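Long-range contact in probable thioesterase (Thermus thermophilus, PDB 1Z54), which probably hydrolyses fatty acyl-CoA thioesters and has a hotdog fold of the 4-hydroxybenzoyl-CoA thioesterase type: residues M1-Y11 and A67-R78. Numbering follows the deposited sequence.
Sequences MESVTRIKVRY and ARFGEVVEVRTR
R76 lies against M1 and V4 where strands 3-8 and 72-78 run antiparallel. Its CB faces the SD of M1, and its CG touches both that sulfur and V4 CG2, 3.9 Å from the latter. Farther out, R76 CD packs on M1 CE, and the bend at chi3 (59°) turns the guanidinium beneath the methionine: NE meets CE and SD, CZ meets CE, and NH1 meets CB. Some of these separations are implausibly short, so the exact placing of the exposed M1 side chain is doubtful. NH2, at the tip, forms a salt bridge with E94. A serine in place of R76 would probably leave E94 without its cationic mate and the M1 side chain without the surface it rests on. Along the strands, paired backbone hydrogen bonds join S3 to T77, T5 to V75 and I7 to V73, with I7 N 2.7 Å from V73 O. Just beyond strand 3-8, V9 N donates to E71 O (3.1 Å), and a water links V9 O to G70 N and E71 O of the type II turn R68-E71. There the Y11 ring points its edge at the face of F69 in a T-shaped stack, centroids 5.0 Å apart and planes at 89°; Y11 CD1 stands over the ring centre. Strand 3-8 is an outermost strand of the hotdog sheet within this chain, while strand 86-95 flanks 72-82 on its other side; S3, V75 and T77 pack on the long helix 24-39.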
loop_
_atom_site.group_PDB
_atom_site.type_symbol
_atom_site.label_atom_id
_atom_site.label_comp_id
_atom_site.label_asym_id
_atom_site.label_seq_id
_atom_site.Cartn_x
_atom_site.Cartn_y
_atom_site.Cartn_z
ATOM N N MET A 1 23.095 -10.243 -12.364
ATOM C CA MET A 1 22.919 -9.079 -13.278
ATOM C C MET A 1 22.387 -9.504 -14.649
ATOM O O MET A 1 23.013 -9.246 -15.679
ATOM C CB MET A 1 24.249 -8.336 -13.437
ATOM C CG MET A 1 24.212 -7.206 -14.456
ATOM S SD MET A 1 22.789 -6.126 -14.246
ATOM C CE MET A 1 23.594 -4.538 -13.972
ATOM N N GLU A 2 21.233 -10.162 -14.660
ATOM C CA GLU A 2 20.630 -10.602 -15.914
ATOM C C GLU A 2 19.737 -9.496 -16.464
ATOM O O GLU A 2 20.019 -8.941 -17.526
ATOM C CB GLU A 2 19.820 -11.882 -15.706
ATOM C CG GLU A 2 20.663 -13.123 -15.462
ATOM C CD GLU A 2 21.400 -13.587 -16.705
ATOM O OE1 GLU A 2 20.726 -13.947 -17.694
ATOM O OE2 GLU A 2 22.647 -13.593 -16.695
ATOM N N SER A 3 18.664 -9.167 -15.749
ATOM C CA SER A 3 17.766 -8.108 -16.207
ATOM C C SER A 3 17.767 -6.951 -15.216
ATOM O O SER A 3 17.998 -7.142 -14.024
ATOM C CB SER A 3 16.338 -8.633 -16.360
ATOM O OG SER A 3 15.698 -8.760 -15.097
ATOM N N VAL A 4 17.509 -5.748 -15.711
ATOM C CA VAL A 4 17.475 -4.573 -14.854
ATOM C C VAL A 4 16.149 -3.834 -15.004
ATOM O O VAL A 4 15.702 -3.551 -16.114
ATOM C CB VAL A 4 18.629 -3.607 -15.182
ATOM C CG1 VAL A 4 18.596 -2.418 -14.230
ATOM C CG2 VAL A 4 19.958 -4.338 -15.076
ATOM N N THR A 5 15.526 -3.524 -13.876
ATOM C CA THR A 5 14.250 -2.826 -13.879
ATOM C C THR A 5 14.386 -1.474 -13.207
ATOM O O THR A 5 14.744 -1.393 -12.032
ATOM C CB THR A 5 13.180 -3.631 -13.118
ATOM O OG1 THR A 5 13.125 -4.964 -13.639
ATOM C CG2 THR A 5 11.810 -2.972 -13.263
ATOM N N ARG A 6 14.103 -0.410 -13.948
ATOM C CA ARG A 6 14.182 0.932 -13.385
ATOM C C ARG A 6 12.846 1.284 -12.723
ATOM O O ARG A 6 11.780 1.088 -13.306
ATOM C CB ARG A 6 14.523 1.951 -14.478
ATOM C CG ARG A 6 15.937 1.802 -15.027
ATOM C CD ARG A 6 16.237 2.832 -16.108
ATOM N NE ARG A 6 16.084 4.194 -15.606
ATOM C CZ ARG A 6 16.364 5.289 -16.309
ATOM N NH1 ARG A 6 16.191 6.488 -15.763
ATOM N NH2 ARG A 6 16.818 5.190 -17.557
ATOM N N ILE A 7 12.908 1.796 -11.499
ATOM C CA ILE A 7 11.695 2.153 -10.773
ATOM C C ILE A 7 11.799 3.544 -10.168
ATOM O O ILE A 7 12.674 3.810 -9.342
ATOM C CB ILE A 7 11.407 1.129 -9.641
ATOM C CG1 ILE A 7 11.088 -0.241 -10.243
ATOM C CG2 ILE A 7 10.248 1.605 -8.779
ATOM C CD1 ILE A 7 10.807 -1.327 -9.207
ATOM N N LYS A 8 10.911 4.435 -10.592
ATOM C CA LYS A 8 10.889 5.791 -10.058
ATOM C C LYS A 8 10.128 5.765 -8.731
ATOM O O LYS A 8 8.959 5.378 -8.688
ATOM C CB LYS A 8 10.195 6.730 -11.038
ATOM C CG LYS A 8 10.156 8.187 -10.603
ATOM C CD LYS A 8 9.557 9.050 -11.704
ATOM C CE LYS A 8 9.382 10.491 -11.274
ATOM N NZ LYS A 8 8.979 11.366 -12.424
ATOM N N VAL A 9 10.794 6.164 -7.650
ATOM C CA VAL A 9 10.154 6.169 -6.339
ATOM C C VAL A 9 8.906 7.036 -6.331
ATOM O O VAL A 9 8.896 8.141 -6.872
ATOM C CB VAL A 9 11.099 6.684 -5.237
ATOM C CG1 VAL A 9 10.334 6.787 -3.905
ATOM C CG2 VAL A 9 12.285 5.742 -5.093
ATOM N N ARG A 10 7.850 6.522 -5.722
ATOM C CA ARG A 10 6.601 7.259 -5.621
ATOM C C ARG A 10 6.482 7.880 -4.223
ATOM O O ARG A 10 6.899 7.286 -3.226
ATOM C CB ARG A 10 5.423 6.326 -5.938
ATOM C CG ARG A 10 4.986 6.431 -7.408
ATOM C CD ARG A 10 4.945 5.108 -8.185
ATOM N NE ARG A 10 3.902 4.205 -7.728
ATOM C CZ ARG A 10 3.268 3.329 -8.505
ATOM N NH1 ARG A 10 2.334 2.542 -7.988
ATOM N NH2 ARG A 10 3.543 3.250 -9.800
ATOM N N TYR A 11 5.939 9.093 -4.171
ATOM C CA TYR A 11 5.773 9.832 -2.924
ATOM C C TYR A 11 5.085 8.978 -1.858
ATOM O O TYR A 11 5.526 8.924 -0.709
ATOM C CB TYR A 11 4.948 11.097 -3.176
ATOM C CG TYR A 11 5.062 12.130 -2.082
ATOM C CD1 TYR A 11 6.171 12.975 -2.012
ATOM C CD2 TYR A 11 4.082 12.242 -1.093
ATOM C CE1 TYR A 11 6.307 13.903 -0.988
ATOM C CE2 TYR A 11 4.208 13.170 -0.057
ATOM C CZ TYR A 11 5.325 13.994 -0.012
ATOM O OH TYR A 11 5.472 14.895 1.019
ATOM N N ALA A 67 16.430 4.676 -0.237
ATOM C CA ALA A 67 16.013 5.218 -1.517
ATOM C C ALA A 67 15.117 6.378 -1.092
ATOM O O ALA A 67 14.520 6.338 -0.016
ATOM C CB ALA A 67 15.213 4.182 -2.302
ATOM N N ARG A 68 15.027 7.414 -1.913
ATOM C CA ARG A 68 14.200 8.564 -1.561
ATOM C C ARG A 68 13.327 9.060 -2.704
ATOM O O ARG A 68 13.609 8.794 -3.881
ATOM C CB ARG A 68 15.080 9.727 -1.095
ATOM C CG ARG A 68 15.858 9.473 0.176
ATOM C CD ARG A 68 16.375 10.780 0.760
ATOM N NE ARG A 68 17.049 10.571 2.040
ATOM C CZ ARG A 68 18.253 10.022 2.171
ATOM N NH1 ARG A 68 18.931 9.629 1.100
ATOM N NH2 ARG A 68 18.778 9.854 3.377
ATOM N N PHE A 69 12.265 9.782 -2.350
ATOM C CA PHE A 69 11.387 10.355 -3.354
ATOM C C PHE A 69 12.239 11.353 -4.126
ATOM O O PHE A 69 12.962 12.155 -3.532
ATOM C CB PHE A 69 10.214 11.087 -2.712
ATOM C CG PHE A 69 9.376 11.846 -3.700
ATOM C CD1 PHE A 69 9.330 13.237 -3.673
ATOM C CD2 PHE A 69 8.655 11.166 -4.685
ATOM C CE1 PHE A 69 8.575 13.945 -4.614
ATOM C CE2 PHE A 69 7.901 11.859 -5.630
ATOM C CZ PHE A 69 7.859 13.252 -5.597
ATOM N N GLY A 70 12.148 11.303 -5.446
ATOM C CA GLY A 70 12.943 12.186 -6.272
ATOM C C GLY A 70 13.984 11.364 -7.007
ATOM O O GLY A 70 14.558 11.818 -7.997
ATOM N N GLU A 71 14.221 10.143 -6.531
ATOM C CA GLU A 71 15.210 9.258 -7.146
ATOM C C GLU A 71 14.582 8.143 -7.967
ATOM O O GLU A 71 13.377 7.891 -7.885
ATOM C CB GLU A 71 16.089 8.613 -6.072
ATOM C CG GLU A 71 16.850 9.584 -5.183
ATOM C CD GLU A 71 17.496 8.891 -3.988
ATOM O OE1 GLU A 71 18.286 9.538 -3.273
ATOM O OE2 GLU A 71 17.208 7.698 -3.757
ATOM N N VAL A 72 15.421 7.481 -8.758
ATOM C CA VAL A 72 15.018 6.352 -9.584
ATOM C C VAL A 72 15.946 5.219 -9.167
ATOM O O VAL A 72 17.148 5.428 -9.012
ATOM C CB VAL A 72 15.206 6.652 -11.085
ATOM C CG1 VAL A 72 14.973 5.396 -11.897
ATOM C CG2 VAL A 72 14.226 7.748 -11.528
ATOM N N VAL A 73 15.399 4.029 -8.946
ATOM C CA VAL A 73 16.231 2.904 -8.534
ATOM C C VAL A 73 16.269 1.828 -9.594
ATOM O O VAL A 73 15.338 1.677 -10.387
ATOM C CB VAL A 73 15.730 2.236 -7.227
ATOM C CG1 VAL A 73 15.843 3.191 -6.072
ATOM C CG2 VAL A 73 14.295 1.753 -7.413
ATOM N N GLU A 74 17.365 1.081 -9.596
ATOM C CA GLU A 74 17.547 -0.009 -10.538
ATOM C C GLU A 74 17.555 -1.313 -9.768
ATOM O O GLU A 74 18.264 -1.453 -8.766
ATOM C CB GLU A 74 18.858 0.158 -11.308
ATOM C CG GLU A 74 18.815 1.274 -12.336
ATOM C CD GLU A 74 20.071 1.343 -13.184
ATOM O OE1 GLU A 74 20.057 2.071 -14.199
ATOM O OE2 GLU A 74 21.073 0.678 -12.835
ATOM N N VAL A 75 16.742 -2.253 -10.230
ATOM C CA VAL A 75 16.651 -3.550 -9.593
ATOM C C VAL A 75 17.156 -4.609 -10.547
ATOM O O VAL A 75 16.584 -4.830 -11.615
ATOM C CB VAL A 75 15.213 -3.886 -9.197
ATOM C CG1 VAL A 75 15.191 -5.205 -8.437
ATOM C CG2 VAL A 75 14.638 -2.757 -8.344
ATOM N N ARG A 76 18.246 -5.249 -10.151
ATOM C CA ARG A 76 18.862 -6.290 -10.951
ATOM C C ARG A 76 18.373 -7.634 -10.446
ATOM O O ARG A 76 18.497 -7.942 -9.263
ATOM C CB ARG A 76 20.385 -6.190 -10.824
ATOM C CG ARG A 76 20.930 -4.848 -11.306
ATOM C CD ARG A 76 22.341 -4.573 -10.792
ATOM N NE ARG A 76 23.297 -5.594 -11.209
ATOM C CZ ARG A 76 24.606 -5.536 -10.959
ATOM N NH1 ARG A 76 25.411 -6.507 -11.373
ATOM N NH2 ARG A 76 25.110 -4.503 -10.295
ATOM N N THR A 77 17.808 -8.441 -11.334
ATOM C CA THR A 77 17.323 -9.739 -10.904
ATOM C C THR A 77 17.771 -10.891 -11.779
ATOM O O THR A 77 17.909 -10.769 -12.998
ATOM C CB THR A 77 15.769 -9.768 -10.784
ATOM O OG1 THR A 77 15.257 -10.964 -11.381
ATOM C CG2 THR A 77 15.147 -8.570 -11.434
ATOM N N ARG A 78 18.024 -12.015 -11.134
ATOM C CA ARG A 78 18.422 -13.195 -11.865
ATOM C C ARG A 78 17.807 -14.397 -11.190
ATOM O O ARG A 78 17.427 -14.340 -10.018
ATOM C CB ARG A 78 19.948 -13.316 -11.900
ATOM C CG ARG A 78 20.587 -13.759 -10.603
ATOM C CD ARG A 78 22.076 -13.996 -10.818
ATOM N NE ARG A 78 22.610 -14.954 -9.857
ATOM C CZ ARG A 78 22.766 -14.703 -8.564
ATOM N NH1 ARG A 78 22.435 -13.515 -8.073
ATOM N NH2 ARG A 78 23.238 -15.647 -7.762
HETATM O O HOH W 1 11.193 9.509 -7.338
#